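Local coordinates for structural protein ORF131 (Acidianus two-tailed virus, PDB 3FAJ) that is a structural component of the virion, whose detailed role is not established but which probably binds DNA, at residues K37-F42 and L54-E59; A66-T71 and V129-R134; K80-A85 and A107-N112. All blocks are in the same frame, centred on the assembly; numbering follows the deposited sequence.

Interaction 1: K37-F42 and L54-E59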
loop_
_atom_site.group_PDB
_atom_site.type_symbol
_atom_site.label_atom_id
_atom_site.label_comp_id
_atom_site.label_asym_id
_atom_site.label_seq_id
_atom_site.Cartn_x
_atom_site.Cartn_y
_atom_site.Cartn_z
ATOM N N LYS A 37 -1.063 -6.302 4.018
ATOM C CA LYS A 37 -2.396 -6.782 4.398
ATOM C C LYS A 37 -3.477 -5.875 3.809
ATOM O O LYS A 37 -4.475 -6.371 3.268
ATOM C CB LYS A 37 -2.530 -6.898 5.913
ATOM C CG LYS A 37 -1.798 -8.103 6.458
ATOM C CD LYS A 37 -1.783 -8.082 7.953
ATOM C CE LYS A 37 -0.898 -9.195 8.451
ATOM N NZ LYS A 37 -0.545 -8.947 9.857
ATOM N N ILE A 38 -3.280 -4.563 3.901
ATOM C CA ILE A 38 -4.208 -3.574 3.330
ATOM C C ILE A 38 -4.278 -3.775 1.810
ATOM O O ILE A 38 -5.372 -3.805 1.221
ATOM C CB ILE A 38 -3.810 -2.114 3.685
ATOM C CG1 ILE A 38 -4.001 -1.842 5.183
ATOM C CG2 ILE A 38 -4.608 -1.080 2.825
ATOM C CD1 ILE A 38 -3.160 -0.650 5.722
ATOM N N LEU A 39 -3.116 -3.942 1.192
ATOM C CA LEU A 39 -3.067 -4.149 -0.278
ATOM C C LEU A 39 -3.824 -5.422 -0.707
ATOM O O LEU A 39 -4.537 -5.417 -1.728
ATOM C CB LEU A 39 -1.632 -4.159 -0.793
ATOM C CG LEU A 39 -0.936 -2.796 -0.642
ATOM C CD1 LEU A 39 0.531 -2.967 -1.033
ATOM C CD2 LEU A 39 -1.633 -1.703 -1.490
ATOM N N ASP A 40 -3.681 -6.498 0.054
ATOM C CA ASP A 40 -4.435 -7.727 -0.236
ATOM C C ASP A 40 -5.952 -7.500 -0.154
ATOM O O ASP A 40 -6.725 -8.030 -0.966
ATOM C CB ASP A 40 -3.999 -8.856 0.708
ATOM C CG ASP A 40 -2.619 -9.410 0.377
ATOM O OD1 ASP A 40 -2.090 -9.154 -0.732
ATOM O OD2 ASP A 40 -2.069 -10.123 1.245
ATOM N N MET A 41 -6.391 -6.731 0.845
ATOM C CA MET A 41 -7.830 -6.393 0.996
ATOM C C MET A 41 -8.304 -5.507 -0.163
ATOM O O MET A 41 -9.428 -5.669 -0.671
ATOM C CB MET A 41 -8.052 -5.688 2.325
ATOM C CG MET A 41 -7.793 -6.585 3.517
ATOM S SD MET A 41 -8.183 -5.698 5.037
ATOM C CE MET A 41 -7.107 -4.335 5.063
ATOM N N PHE A 42 -7.453 -4.572 -0.573
ATOM C CA PHE A 42 -7.722 -3.712 -1.729
ATOM C C PHE A 42 -7.971 -4.580 -2.970
ATOM O O PHE A 42 -8.969 -4.397 -3.687
ATOM C CB PHE A 42 -6.528 -2.760 -1.944
ATOM C CG PHE A 42 -6.457 -2.164 -3.319
ATOM C CD1 PHE A 42 -7.379 -1.193 -3.728
ATOM C CD2 PHE A 42 -5.452 -2.571 -4.207
ATOM C CE1 PHE A 42 -7.308 -0.628 -5.025
ATOM C CE2 PHE A 42 -5.363 -1.998 -5.486
ATOM C CZ PHE A 42 -6.292 -1.031 -5.892
ATOM N N LEU A 54 -6.273 6.173 2.733
ATOM C CA LEU A 54 -6.161 6.730 4.089
ATOM C C LEU A 54 -5.440 5.719 4.992
ATOM O O LEU A 54 -4.562 6.098 5.781
ATOM C CB LEU A 54 -7.544 7.048 4.651
ATOM C CG LEU A 54 -8.288 8.203 3.955
ATOM C CD1 LEU A 54 -9.759 8.202 4.360
ATOM C CD2 LEU A 54 -7.623 9.548 4.280
ATOM N N LYS A 55 -5.807 4.446 4.864
ATOM C CA LYS A 55 -5.175 3.382 5.644
ATOM C C LYS A 55 -3.702 3.192 5.256
ATOM O O LYS A 55 -2.855 3.035 6.156
ATOM C CB LYS A 55 -5.929 2.055 5.498
ATOM C CG LYS A 55 -7.275 2.039 6.196
ATOM C CD LYS A 55 -7.901 0.665 6.114
ATOM C CE LYS A 55 -9.020 0.539 7.143
ATOM N NZ LYS A 55 -9.663 -0.816 7.106
ATOM N N LEU A 56 -3.397 3.184 3.950
ATOM C CA LEU A 56 -1.989 3.101 3.502
ATOM C C LEU A 56 -1.207 4.299 4.012
ATOM O O LEU A 56 -0.071 4.151 4.445
ATOM C CB LEU A 56 -1.889 3.039 1.979
ATOM C CG LEU A 56 -2.347 1.709 1.371
ATOM C CD1 LEU A 56 -2.430 1.841 -0.165
ATOM C CD2 LEU A 56 -1.408 0.513 1.805
ATOM N N ALA A 57 -1.814 5.488 3.962
ATOM C CA ALA A 57 -1.153 6.700 4.435
ATOM C C ALA A 57 -0.776 6.577 5.924
ATOM O O ALA A 57 0.287 7.062 6.349
ATOM C CB ALA A 57 -2.049 7.923 4.197
ATOM N N GLY A 58 -1.645 5.927 6.697
ATOM C CA GLY A 58 -1.399 5.674 8.128
ATOM C C GLY A 58 -0.146 4.826 8.322
ATOM O O GLY A 58 0.675 5.110 9.203
ATOM N N GLU A 59 -0.037 3.745 7.449
ATOM C CA GLU A 59 1.201 2.947 7.560
ATOM C C GLU A 59 2.396 3.781 7.121
ATOM O O GLU A 59 3.492 3.693 7.701
ATOM C CB GLU A 59 1.113 1.665 6.725
ATOM C CG GLU A 59 0.046 0.649 7.189
ATOM C CD GLU A 59 0.214 0.179 8.623
ATOM O OE1 GLU A 59 1.357 -0.055 9.075
ATOM O OE2 GLU A 59 -0.823 0.072 9.321
#
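Ile38 and Leu56 bring two antiparallel helix segments together: the axes of 37-42 and 54-59 run at 167° to each other, 10.4 Å apart, with the CA atoms of these two residues 7.0 Å apart. This is a pair of neighbouring helices in a mainly helical bundle, 31-43 and 51-66, joined by a short connection. No hydrogen bond crosses the contact. It is held by aliphatic side chains in a largely buried interface.

Ile38 reaches across with two branches. CG2 lies anti to the backbone N and meets Leu56 CD2 at 3.7 Å, the two side chains sliding past each other in opposite directions. CG1 takes the other course, beside the backbone N, and carries CD1 onto the backbone turn of the partner helix. There Ile38 CD1 lies 3.7 Å from Lys55 O. Lys55 CB also touches it, but the rest of that lysine runs out extended, and its NZ forms a salt bridge with Glu51.

Leu39 meets Leu56 at about a right angle, Leu39 CD2 against Leu56 CD1 at 3.9 Å. Both leucines are buried and also touch helix 69-86, so the seam between the first two helices is closed by a third. Glu59 bends only beyond CG. Its CG, placed beside the backbone N (chi1 -65°), packs on Ile38 CD1 at 3.8 Å.

Interaction 2: A66-T71 and V129-R134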
loop_
_atom_site.group_PDB
_atom_site.type_symbol
_atom_site.label_atom_id
_atom_site.label_comp_id
_atom_site.label_asym_id
_atom_site.label_seq_id
_atom_site.Cartn_x
_atom_site.Cartn_y
_atom_site.Cartn_z
ATOM N N ALA A 66 9.145 5.882 12.428
ATOM C CA ALA A 66 10.119 4.845 12.794
ATOM C C ALA A 66 11.461 4.947 12.036
ATOM O O ALA A 66 12.460 4.327 12.431
ATOM C CB ALA A 66 9.499 3.477 12.586
ATOM N N GLY A 67 11.496 5.752 10.978
ATOM C CA GLY A 67 12.682 5.828 10.123
ATOM C C GLY A 67 12.850 4.700 9.124
ATOM O O GLY A 67 13.974 4.461 8.641
ATOM N N ASP A 68 11.748 3.999 8.821
ATOM C CA ASP A 68 11.722 2.963 7.769
ATOM C C ASP A 68 11.521 3.684 6.432
ATOM O O ASP A 68 10.414 3.691 5.866
ATOM C CB ASP A 68 10.558 1.977 7.974
ATOM C CG ASP A 68 10.549 1.319 9.356
ATOM O OD1 ASP A 68 11.624 0.874 9.826
ATOM O OD2 ASP A 68 9.449 1.206 9.956
ATOM N N GLU A 69 12.585 4.339 5.964
ATOM C CA GLU A 69 12.471 5.323 4.886
ATOM C C GLU A 69 12.027 4.668 3.580
ATOM O O GLU A 69 11.203 5.227 2.860
ATOM C CB GLU A 69 13.812 6.053 4.678
ATOM C CG GLU A 69 13.745 7.179 3.642
ATOM C CD GLU A 69 15.015 7.995 3.526
ATOM O OE1 GLU A 69 15.935 7.854 4.383
ATOM O OE2 GLU A 69 15.080 8.822 2.590
ATOM N N ARG A 70 12.586 3.502 3.261
ATOM C CA ARG A 70 12.277 2.829 1.990
ATOM C C ARG A 70 10.837 2.314 1.985
ATOM O O ARG A 70 10.136 2.370 0.951
ATOM C CB ARG A 70 13.270 1.696 1.717
ATOM C CG ARG A 70 14.714 2.163 1.579
ATOM C CD ARG A 70 15.593 1.022 1.086
ATOM N NE ARG A 70 17.004 1.390 0.941
ATOM C CZ ARG A 70 17.501 2.124 -0.052
ATOM N NH1 ARG A 70 16.691 2.612 -0.990
ATOM N NH2 ARG A 70 18.807 2.379 -0.102
ATOM N N THR A 71 10.390 1.837 3.150
ATOM C CA THR A 71 9.013 1.391 3.342
ATOM C C THR A 71 8.031 2.557 3.142
ATOM O O THR A 71 7.021 2.428 2.420
ATOM C CB THR A 71 8.839 0.761 4.767
ATOM O OG1 THR A 71 9.563 -0.482 4.810
ATOM C CG2 THR A 71 7.349 0.502 5.074
ATOM N N VAL A 129 11.824 -7.539 8.225
ATOM C CA VAL A 129 12.828 -7.630 9.298
ATOM C C VAL A 129 13.361 -6.247 9.633
ATOM O O VAL A 129 13.476 -5.887 10.804
ATOM C CB VAL A 129 13.976 -8.559 8.876
ATOM C CG1 VAL A 129 15.160 -8.484 9.867
ATOM C CG2 VAL A 129 13.450 -9.975 8.744
ATOM N N ARG A 130 13.683 -5.475 8.601
ATOM C CA ARG A 130 14.200 -4.124 8.788
ATOM C C ARG A 130 13.220 -3.269 9.584
ATOM O O ARG A 130 13.625 -2.447 10.405
ATOM C CB ARG A 130 14.492 -3.469 7.436
ATOM C CG ARG A 130 15.325 -2.202 7.528
ATOM C CD ARG A 130 15.930 -1.840 6.181
ATOM N NE ARG A 130 14.905 -1.569 5.176
ATOM C CZ ARG A 130 14.680 -2.336 4.114
ATOM N NH1 ARG A 130 15.407 -3.426 3.915
ATOM N NH2 ARG A 130 13.726 -2.013 3.251
ATOM N N ASN A 131 11.930 -3.469 9.336
ATOM C CA ASN A 131 10.891 -2.722 10.032
ATOM C C ASN A 131 10.747 -3.159 11.486
ATOM O O ASN A 131 10.579 -2.330 12.380
ATOM C CB ASN A 131 9.552 -2.862 9.305
ATOM C CG ASN A 131 9.461 -1.978 8.077
ATOM O OD1 ASN A 131 10.276 -1.076 7.885
ATOM N ND2 ASN A 131 8.463 -2.232 7.238
ATOM N N ILE A 132 10.814 -4.467 11.714
ATOM C CA ILE A 132 10.694 -5.021 13.067
ATOM C C ILE A 132 11.912 -4.612 13.900
ATOM O O ILE A 132 11.764 -4.189 15.060
ATOM C CB ILE A 132 10.484 -6.552 13.040
ATOM C CG1 ILE A 132 9.136 -6.873 12.382
ATOM C CG2 ILE A 132 10.558 -7.157 14.473
ATOM C CD1 ILE A 132 8.976 -8.293 11.880
ATOM N N GLU A 133 13.102 -4.679 13.298
ATOM C CA GLU A 133 14.353 -4.323 13.998
ATOM C C GLU A 133 14.388 -2.838 14.375
ATOM O O GLU A 133 15.236 -2.413 15.158
ATOM C CB GLU A 133 15.574 -4.637 13.134
ATOM C CG GLU A 133 15.873 -6.113 12.959
ATOM C CD GLU A 133 17.105 -6.357 12.084
ATOM O OE1 GLU A 133 17.342 -5.542 11.165
ATOM O OE2 GLU A 133 17.812 -7.362 12.295
ATOM N N ARG A 134 13.469 -2.062 13.802
ATOM C CA ARG A 134 13.357 -0.629 14.085
ATOM C C ARG A 134 12.121 -0.292 14.919
ATOM O O ARG A 134 11.944 0.864 15.337
ATOM C CB ARG A 134 13.334 0.175 12.789
ATOM C CG ARG A 134 14.608 0.078 11.977
ATOM C CD ARG A 134 14.535 1.015 10.792
ATOM N NE ARG A 134 14.564 2.407 11.230
ATOM C CZ ARG A 134 15.674 3.135 11.343
ATOM N NH1 ARG A 134 16.858 2.611 11.039
ATOM N NH2 ARG A 134 15.605 4.392 11.761
HETATM O O HOH W 1 12.374 3.687 15.183
HETATM O O HOH W 2 9.224 -0.228 12.224
#
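Ala66 and Arg134 join the turn between helices 51-66 and 69-86 to the C-terminal end of the modelled chain. The turn is a Schellman motif, with Gly67 at positive phi as the chain leaves helix 51-66. Asp68 follows at the N-cap position of helix 69-86, though its side chain makes no capping bond.

The direct hydrogen bonds come from one guanidinium. Arg134 grips Ala66 O side-on with two nitrogens. NE lies 3.1 Å from Ala66 O and is tilted 32° from the carbonyl plane. NH2 lies 3.2 Å from Ala66 O, in that plane and on a lone pair. The oxygen is close to the guanidinium plane, and a bend at chi3 (68°) turns the group toward it. Gly67 O takes a different place, over one face of the guanidinium.

The charged contact is looser. Asp68 OD1 and Arg134 NE form a long salt bridge of 3.6 Å, with the carboxylate and guanidinium planes 81° apart. The acid and the arginine slide past each other in opposite directions.

Polar and apolar packing fills the other end. Asn131 packs against both Asp68 and Thr71, and both Thr71 and Asn131 also touch Ala32 of helix 31-43. In one of its two conformers, Arg70 runs extended as far as NE, and its CD lies over one face of the Arg130 guanidinium. Both arginines also rest on Phe121.

Water adds a bridge between the two backbones. Water 1 donates to Ala66 O at 2.8 Å and to Arg134 O at 2.9 Å, so Ala66 O accepts a hydrogen bond from this water as well as from Arg134 NE and NH2.

Interaction 3: K80-A85 and A107-N112; sequences KMISDA and AQVTSN
Met81 and Asn112 meet at one end of an antiparallel helix pair in the same bundle, formed by 80-85 and 107-111. The axes approach to 10.1 Å at 151°.

The Met81 side chain can be followed outward. CB points toward the partner helix. CG lies anti to the carbonyl carbon (chi1 -76°), and the chain then runs straight to the sulfur. SD is the atom that touches, 3.6 Å from Asn112 ND2, with the two side chains crossing at a slant. At SD the chain bends to CE. The side chain also touches Glu114 and Tyr115 of helix 113-123. The other end of the Asn112 amide is used as an N-cap: OD1 accepts a hydrogen bond from Glu114 N at the start of that helix.

Further along, Val109 sends its two methyls to different partners. CG1 meets Ile82 CG1 at 4.2 Å, roughly at a right angle. CG2 meets Ala85 CB at 3.9 Å. Gln108 is extended, and its amide packs on the same methyl, NE2 lying 3.9 Å from Ala85 CB. The polar link is a water bridge. Water 3 donates to Gln108 OE1 at 3.0 Å and to Ala85 O at 2.7 Å.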
loop_
_atom_site.group_PDB
_atom_site.type_symbol
_atom_site.label_atom_id
_atom_site.label_comp_id
_atom_site.label_asym_id
_atom_site.label_seq_id
_atom_site.Cartn_x
_atom_site.Cartn_y
_atom_site.Cartn_z
ATOM N N LYS A 80 0.018 6.943 -4.588
ATOM C CA LYS A 80 -0.063 7.772 -5.796
ATOM C C LYS A 80 -0.733 7.022 -6.952
ATOM O O LYS A 80 -1.588 7.566 -7.675
ATOM C CB LYS A 80 1.336 8.225 -6.194
ATOM C CG LYS A 80 1.366 9.194 -7.388
ATOM C CD LYS A 80 2.591 10.096 -7.364
ATOM C CE LYS A 80 3.903 9.332 -7.243
ATOM N NZ LYS A 80 5.046 10.176 -7.755
ATOM N N MET A 81 -0.337 5.757 -7.133
ATOM C CA MET A 81 -0.871 4.958 -8.240
ATOM C C MET A 81 -2.367 4.751 -8.072
ATOM O O MET A 81 -3.129 4.900 -9.024
ATOM C CB MET A 81 -0.155 3.595 -8.342
ATOM C CG MET A 81 1.232 3.732 -8.962
ATOM S SD MET A 81 2.030 2.117 -9.029
ATOM C CE MET A 81 2.976 2.053 -7.519
ATOM N N ILE A 82 -2.790 4.417 -6.854
ATOM C CA ILE A 82 -4.219 4.180 -6.606
ATOM C C ILE A 82 -5.028 5.469 -6.753
ATOM O O ILE A 82 -6.070 5.488 -7.410
ATOM C CB ILE A 82 -4.455 3.532 -5.221
ATOM C CG1 ILE A 82 -3.797 2.143 -5.166
ATOM C CG2 ILE A 82 -5.976 3.435 -4.937
ATOM C CD1 ILE A 82 -3.928 1.445 -3.845
ATOM N N SER A 83 -4.526 6.565 -6.164
ATOM C CA SER A 83 -5.171 7.880 -6.270
ATOM C C SER A 83 -5.362 8.299 -7.722
ATOM O O SER A 83 -6.432 8.775 -8.104
ATOM C CB SER A 83 -4.339 8.942 -5.542
ATOM O OG SER A 83 -4.166 8.590 -4.182
ATOM N N ASP A 84 -4.309 8.123 -8.520
ATOM C CA ASP A 84 -4.326 8.506 -9.922
ATOM C C ASP A 84 -5.335 7.681 -10.713
ATOM O O ASP A 84 -6.040 8.236 -11.566
ATOM C CB ASP A 84 -2.934 8.361 -10.542
ATOM C CG ASP A 84 -1.948 9.427 -10.062
ATOM O OD1 ASP A 84 -2.352 10.424 -9.402
ATOM O OD2 ASP A 84 -0.739 9.255 -10.358
ATOM N N ALA A 85 -5.397 6.379 -10.427
ATOM C CA ALA A 85 -6.294 5.470 -11.130
ATOM C C ALA A 85 -7.750 5.772 -10.762
ATOM O O ALA A 85 -8.648 5.517 -11.553
ATOM C CB ALA A 85 -5.942 4.002 -10.833
ATOM N N ALA A 107 -7.789 -4.035 -11.626
ATOM C CA ALA A 107 -7.068 -4.659 -12.731
ATOM C C ALA A 107 -5.896 -3.784 -13.197
ATOM O O ALA A 107 -4.783 -4.283 -13.394
ATOM C CB ALA A 107 -8.028 -4.940 -13.894
ATOM N N GLN A 108 -6.150 -2.491 -13.383
ATOM C CA GLN A 108 -5.112 -1.571 -13.877
ATOM C C GLN A 108 -3.950 -1.510 -12.890
ATOM O O GLN A 108 -2.779 -1.700 -13.266
ATOM C CB GLN A 108 -5.712 -0.185 -14.076
ATOM C CG GLN A 108 -4.722 0.890 -14.488
ATOM C CD GLN A 108 -5.368 2.255 -14.580
ATOM O OE1 GLN A 108 -6.583 2.370 -14.772
ATOM N NE2 GLN A 108 -4.562 3.300 -14.440
ATOM N N VAL A 109 -4.276 -1.278 -11.623
ATOM C CA VAL A 109 -3.236 -1.153 -10.573
ATOM C C VAL A 109 -2.420 -2.439 -10.411
ATOM O O VAL A 109 -1.179 -2.409 -10.434
ATOM C CB VAL A 109 -3.848 -0.666 -9.228
ATOM C CG1 VAL A 109 -2.796 -0.661 -8.119
ATOM C CG2 VAL A 109 -4.426 0.753 -9.402
ATOM N N THR A 110 -3.105 -3.572 -10.276
ATOM C CA THR A 110 -2.417 -4.848 -10.037
ATOM C C THR A 110 -1.566 -5.292 -11.231
ATOM O O THR A 110 -0.585 -6.031 -11.059
ATOM C CB THR A 110 -3.387 -5.971 -9.614
ATOM O OG1 THR A 110 -4.372 -6.170 -10.615
ATOM C CG2 THR A 110 -4.081 -5.610 -8.300
ATOM N N SER A 111 -1.920 -4.804 -12.421
ATOM C CA SER A 111 -1.176 -5.098 -13.656
ATOM C C SER A 111 0.027 -4.183 -13.863
ATOM O O SER A 111 0.853 -4.419 -14.748
ATOM C CB SER A 111 -2.098 -4.982 -14.866
ATOM O OG SER A 111 -2.997 -6.064 -14.928
ATOM N N ASN A 112 0.111 -3.124 -13.063
ATOM C CA ASN A 112 1.197 -2.144 -13.180
ATOM C C ASN A 112 2.500 -2.726 -12.605
ATOM O O ASN A 112 2.568 -3.047 -11.424
ATOM C CB ASN A 112 0.791 -0.852 -12.455
ATOM C CG ASN A 112 1.809 0.277 -12.599
ATOM O OD1 ASN A 112 3.007 0.044 -12.720
ATOM N ND2 ASN A 112 1.319 1.530 -12.542
HETATM O O HOH W 3 -8.334 4.704 -14.135
#

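From the N terminus, interaction 1 first joins helices 31-43 and 51-66, closing a short loop with 11 residues between its segments. The turn into helix 69-86 opens interaction 2. Further along the same helix, interaction 3 opens and closes on 107-112. Interaction 2 closes last, at 129-134, so interaction 3 is nested inside its long loop. Interactions 2 and 3 lie on opposite sides of the chain's centre, their centres about 25 Å apart. Interactions 1 and 3 share a core: Phe42 CE2 packs on Val109 CG1 at 3.9 Å, and Leu56 CD1 on Ile82 CD1 at 4.0 Å. Interaction 2 touches neither and ties the last modelled helix, 125-132, and the residues after it to the bundle.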